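Local coordinates for neuraminidase (Influenza A virus, PDB 4GDI), which is a neuraminidase-like surface glycoprotein of a bat influenza virus that may remove terminal sialic acid, though its putative active site has diverged, at residues W9-V18 and P326-I337. Sequence-based numbering, arbitrary orientation.
With NO3 (nitrate ion), chain V.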
loop_
_atom_site.group_PDB
_atom_site.type_symbol
_atom_site.label_atom_id
_atom_site.label_comp_id
_atom_site.label_asym_id
_atom_site.label_seq_id
_atom_site.Cartn_x
_atom_site.Cartn_y
_atom_site.Cartn_z
ATOM N N TRP A 9 -10.869 15.686 19.858
ATOM C CA TRP A 9 -9.744 15.414 20.716
ATOM C C TRP A 9 -9.495 16.578 21.650
ATOM O O TRP A 9 -9.767 17.727 21.312
ATOM C CB TRP A 9 -8.503 15.177 19.859
ATOM C CG TRP A 9 -7.277 14.959 20.644
ATOM C CD1 TRP A 9 -6.865 13.793 21.189
ATOM C CD2 TRP A 9 -6.274 15.933 20.962
ATOM N NE1 TRP A 9 -5.669 13.969 21.837
ATOM C CE2 TRP A 9 -5.279 15.275 21.710
ATOM C CE3 TRP A 9 -6.119 17.295 20.683
ATOM C CZ2 TRP A 9 -4.138 15.932 22.197
ATOM C CZ3 TRP A 9 -4.989 17.948 21.155
ATOM C CH2 TRP A 9 -4.008 17.263 21.906
ATOM N N ARG A 10 -8.978 16.274 22.830
ATOM C CA ARG A 10 -8.351 17.290 23.658
ATOM C C ARG A 10 -7.238 16.623 24.438
ATOM O O ARG A 10 -7.272 15.414 24.660
ATOM C CB ARG A 10 -9.360 17.949 24.599
ATOM C CG ARG A 10 -9.847 17.057 25.714
ATOM C CD ARG A 10 -11.250 17.455 26.143
ATOM N NE ARG A 10 -12.211 17.250 25.055
ATOM C CZ ARG A 10 -13.239 16.404 25.082
ATOM N NH1 ARG A 10 -13.494 15.659 26.154
ATOM N NH2 ARG A 10 -14.032 16.311 24.020
ATOM N N ALA A 11 -6.256 17.412 24.852
ATOM C CA ALA A 11 -5.119 16.896 25.597
ATOM C C ALA A 11 -5.572 16.217 26.886
ATOM O O ALA A 11 -6.604 16.557 27.440
ATOM C CB ALA A 11 -4.168 18.017 25.921
ATOM N N LYS A 12 -4.784 15.267 27.366
ATOM C CA LYS A 12 -5.064 14.656 28.653
ATOM C C LYS A 12 -4.842 15.739 29.696
ATOM O O LYS A 12 -4.219 16.754 29.403
ATOM C CB LYS A 12 -4.171 13.439 28.889
ATOM C CG LYS A 12 -4.149 12.507 27.689
ATOM C CD LYS A 12 -4.033 11.045 28.068
ATOM C CE LYS A 12 -4.245 10.167 26.831
ATOM N NZ LYS A 12 -4.797 8.845 27.168
ATOM N N SER A 13 -5.337 15.514 30.909
ATOM C CA SER A 13 -5.535 16.592 31.878
ATOM C C SER A 13 -4.248 17.203 32.419
ATOM O O SER A 13 -4.237 18.340 32.866
ATOM C CB SER A 13 -6.417 16.107 33.042
ATOM O OG SER A 13 -5.813 15.020 33.728
ATOM N N GLN A 14 -3.158 16.454 32.398
ATOM C CA GLN A 14 -1.890 17.006 32.837
ATOM C C GLN A 14 -0.787 16.495 31.926
ATOM O O GLN A 14 -0.888 15.407 31.382
ATOM C CB GLN A 14 -1.594 16.599 34.282
ATOM C CG GLN A 14 -2.621 17.093 35.302
ATOM C CD GLN A 14 -2.641 18.613 35.432
ATOM O OE1 GLN A 14 -1.638 19.284 35.176
ATOM N NE2 GLN A 14 -3.791 19.161 35.825
ATOM N N MET A 15 0.257 17.291 31.767
ATOM C CA MET A 15 1.414 16.870 30.998
ATOM C C MET A 15 2.216 15.859 31.789
ATOM O O MET A 15 2.347 15.987 32.999
ATOM C CB MET A 15 2.299 18.065 30.683
ATOM C CG MET A 15 3.505 17.683 29.809
ATOM S SD MET A 15 4.422 19.101 29.169
ATOM C CE MET A 15 3.223 19.709 27.966
ATOM N N CYS A 16 2.761 14.857 31.108
ATOM C CA CYS A 16 3.637 13.898 31.768
ATOM C C CYS A 16 4.859 14.628 32.312
ATOM O O CYS A 16 5.310 15.618 31.731
ATOM C CB CYS A 16 4.066 12.796 30.795
ATOM S SG CYS A 16 2.705 11.826 30.116
ATOM N N GLU A 17 5.387 14.160 33.436
ATOM C CA GLU A 17 6.662 14.680 33.918
ATOM C C GLU A 17 7.727 14.329 32.887
ATOM O O GLU A 17 7.758 13.198 32.389
ATOM C CB GLU A 17 7.036 14.060 35.260
ATOM C CG GLU A 17 6.375 14.699 36.467
ATOM C CD GLU A 17 7.301 14.719 37.672
ATOM O OE1 GLU A 17 7.511 13.645 38.280
ATOM O OE2 GLU A 17 7.834 15.807 37.992
ATOM N N VAL A 18 8.595 15.281 32.563
ATOM C CA VAL A 18 9.669 15.007 31.602
ATOM C C VAL A 18 11.042 15.064 32.255
ATOM O O VAL A 18 11.481 16.126 32.692
ATOM C CB VAL A 18 9.646 15.990 30.432
ATOM C CG1 VAL A 18 10.859 15.754 29.517
ATOM C CG2 VAL A 18 8.347 15.877 29.661
ATOM N N PRO A 326 1.516 13.405 20.525
ATOM C CA PRO A 326 0.773 12.166 20.281
ATOM C C PRO A 326 -0.662 12.367 20.740
ATOM O O PRO A 326 -0.875 13.036 21.745
ATOM C CB PRO A 326 1.469 11.143 21.181
ATOM C CG PRO A 326 2.800 11.738 21.519
ATOM C CD PRO A 326 2.617 13.226 21.485
ATOM N N LYS A 327 -1.634 11.827 20.022
ATOM C CA LYS A 327 -3.016 12.107 20.356
ATOM C C LYS A 327 -3.823 10.873 20.718
ATOM O O LYS A 327 -4.958 10.993 21.172
ATOM C CB LYS A 327 -3.687 12.861 19.208
ATOM C CG LYS A 327 -3.151 14.284 19.062
ATOM C CD LYS A 327 -3.959 15.126 18.090
ATOM C CE LYS A 327 -3.383 16.543 18.042
ATOM N NZ LYS A 327 -3.974 17.329 16.946
ATOM N N GLY A 328 -3.241 9.696 20.541
ATOM C CA GLY A 328 -3.984 8.459 20.745
ATOM C C GLY A 328 -3.425 7.513 21.787
ATOM O O GLY A 328 -3.730 6.329 21.747
ATOM N N ASP A 329 -2.627 8.015 22.726
ATOM C CA ASP A 329 -2.024 7.152 23.744
ATOM C C ASP A 329 -3.119 6.478 24.557
ATOM O O ASP A 329 -4.119 7.112 24.915
ATOM C CB ASP A 329 -1.128 7.945 24.698
ATOM C CG ASP A 329 0.162 8.442 24.041
ATOM O OD1 ASP A 329 0.465 8.046 22.900
ATOM O OD2 ASP A 329 0.885 9.214 24.704
ATOM N N LEU A 330 -2.912 5.200 24.864
ATOM C CA LEU A 330 -3.882 4.414 25.621
ATOM C C LEU A 330 -3.365 4.029 26.997
ATOM O O LEU A 330 -4.138 3.892 27.937
ATOM C CB LEU A 330 -4.256 3.159 24.828
ATOM C CG LEU A 330 -4.997 3.453 23.518
ATOM C CD1 LEU A 330 -5.412 2.167 22.844
ATOM C CD2 LEU A 330 -6.212 4.351 23.751
ATOM N N ILE A 331 -2.055 3.858 27.122
ATOM C CA ILE A 331 -1.482 3.451 28.389
ATOM C C ILE A 331 -1.207 4.666 29.249
ATOM O O ILE A 331 -1.524 4.670 30.446
ATOM C CB ILE A 331 -0.201 2.633 28.197
ATOM C CG1 ILE A 331 -0.488 1.454 27.270
ATOM C CG2 ILE A 331 0.342 2.163 29.548
ATOM C CD1 ILE A 331 -1.794 0.725 27.582
ATOM N N SER A 332 -0.637 5.707 28.647
ATOM C CA SER A 332 -0.316 6.908 29.411
ATOM C C SER A 332 -1.582 7.610 29.910
ATOM O O SER A 332 -2.513 7.854 29.150
ATOM C CB SER A 332 0.509 7.883 28.579
ATOM O OG SER A 332 0.967 8.934 29.402
ATOM N N GLY A 333 -1.609 7.933 31.190
ATOM C CA GLY A 333 -2.704 8.707 31.745
ATOM C C GLY A 333 -2.454 10.199 31.622
ATOM O O GLY A 333 -3.371 10.999 31.800
ATOM N N CYS A 334 -1.213 10.570 31.309
ATOM C CA CYS A 334 -0.836 11.970 31.177
ATOM C C CYS A 334 -0.525 12.281 29.713
ATOM O O CYS A 334 -0.378 11.373 28.888
ATOM C CB CYS A 334 0.367 12.286 32.077
ATOM S SG CYS A 334 1.791 11.188 31.830
ATOM N N GLN A 335 -0.442 13.567 29.392
ATOM C CA GLN A 335 -0.262 13.994 28.014
ATOM C C GLN A 335 1.231 14.021 27.660
ATOM O O GLN A 335 2.035 14.700 28.307
ATOM C CB GLN A 335 -0.913 15.360 27.799
ATOM C CG GLN A 335 -0.708 15.943 26.422
ATOM C CD GLN A 335 -1.329 15.098 25.357
ATOM O OE1 GLN A 335 -2.526 14.816 25.396
ATOM N NE2 GLN A 335 -0.521 14.675 24.387
ATOM N N ARG A 336 1.611 13.278 26.636
ATOM C CA ARG A 336 3.012 13.260 26.223
ATOM C C ARG A 336 3.343 14.459 25.336
ATOM O O ARG A 336 2.471 15.032 24.672
ATOM C CB ARG A 336 3.351 11.953 25.493
ATOM C CG ARG A 336 3.409 10.720 26.400
ATOM C CD ARG A 336 4.159 9.573 25.724
ATOM N NE ARG A 336 3.510 9.133 24.483
ATOM C CZ ARG A 336 4.155 8.697 23.410
ATOM N NH1 ARG A 336 5.490 8.635 23.402
ATOM N NH2 ARG A 336 3.473 8.320 22.338
ATOM N N ILE A 337 4.626 14.805 25.301
ATOM C CA ILE A 337 5.108 15.890 24.447
ATOM C C ILE A 337 6.323 15.385 23.678
ATOM O O ILE A 337 7.171 14.658 24.222
ATOM C CB ILE A 337 5.455 17.171 25.268
ATOM C CG1 ILE A 337 5.863 18.325 24.345
ATOM C CG2 ILE A 337 6.550 16.907 26.279
ATOM C CD1 ILE A 337 4.770 18.756 23.390
HETATM N N NO3 V . 6.053 7.016 20.200
HETATM O O1 NO3 V . 5.817 8.368 20.463
HETATM O O2 NO3 V . 6.863 6.615 19.126
HETATM O O3 NO3 V . 5.496 6.040 21.014
HETATM O O HOH W 1 -4.012 12.806 24.005
HETATM O O HOH W 2 -3.416 13.406 32.984
#
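C16 and C334 are joined by a disulfide, SG to SG 2.0 Å. C334 chi1 (53°) places its sulfur between backbone N and carbonyl carbon, facing C16.

Backbone bonds flank this link. Q335 N donates to Q14 O at 2.7 Å, and C16 N to Q335 O at 2.9 Å. Together they make a single bridge between M15 and Q335.

The Q335 side chain is gripped at both ends of its amide. K12 N meets a lone pair of OE1 in the carbonyl plane, 3.0 Å away. Water 1 also donates to OE1 and accepts from W9 NE1. Within 326-337, NE2 donates to P326 O and R336 O, which orients OE1 for K12 N.

K12 reaches along the 326-337 loop. Its NZ donates to D329 O (2.9 Å), from above the carbonyl plane, and to S332 O (3.2 Å), nearly along the C=O axis.

K327 lies across one face of the W9 indole. CE sits 3.8 Å from the six-ring centroid, a CH-pi contact. NZ makes an off-centre cation-pi contact and hydrogen-bonds F106 O. V18 and M15 touch I337 CG2.

R336 forms a side-on salt bridge with D329, NE to OD2 and NH2 to OD1. L330 to S332 hydrogen-bond E132 of the second subunit through their backbone N atoms.

The disulfide thus fixes the join covalently, while K12 NZ and the buried Q335 amide satisfy loop carbonyls and a backbone N-H without regular strand pairing.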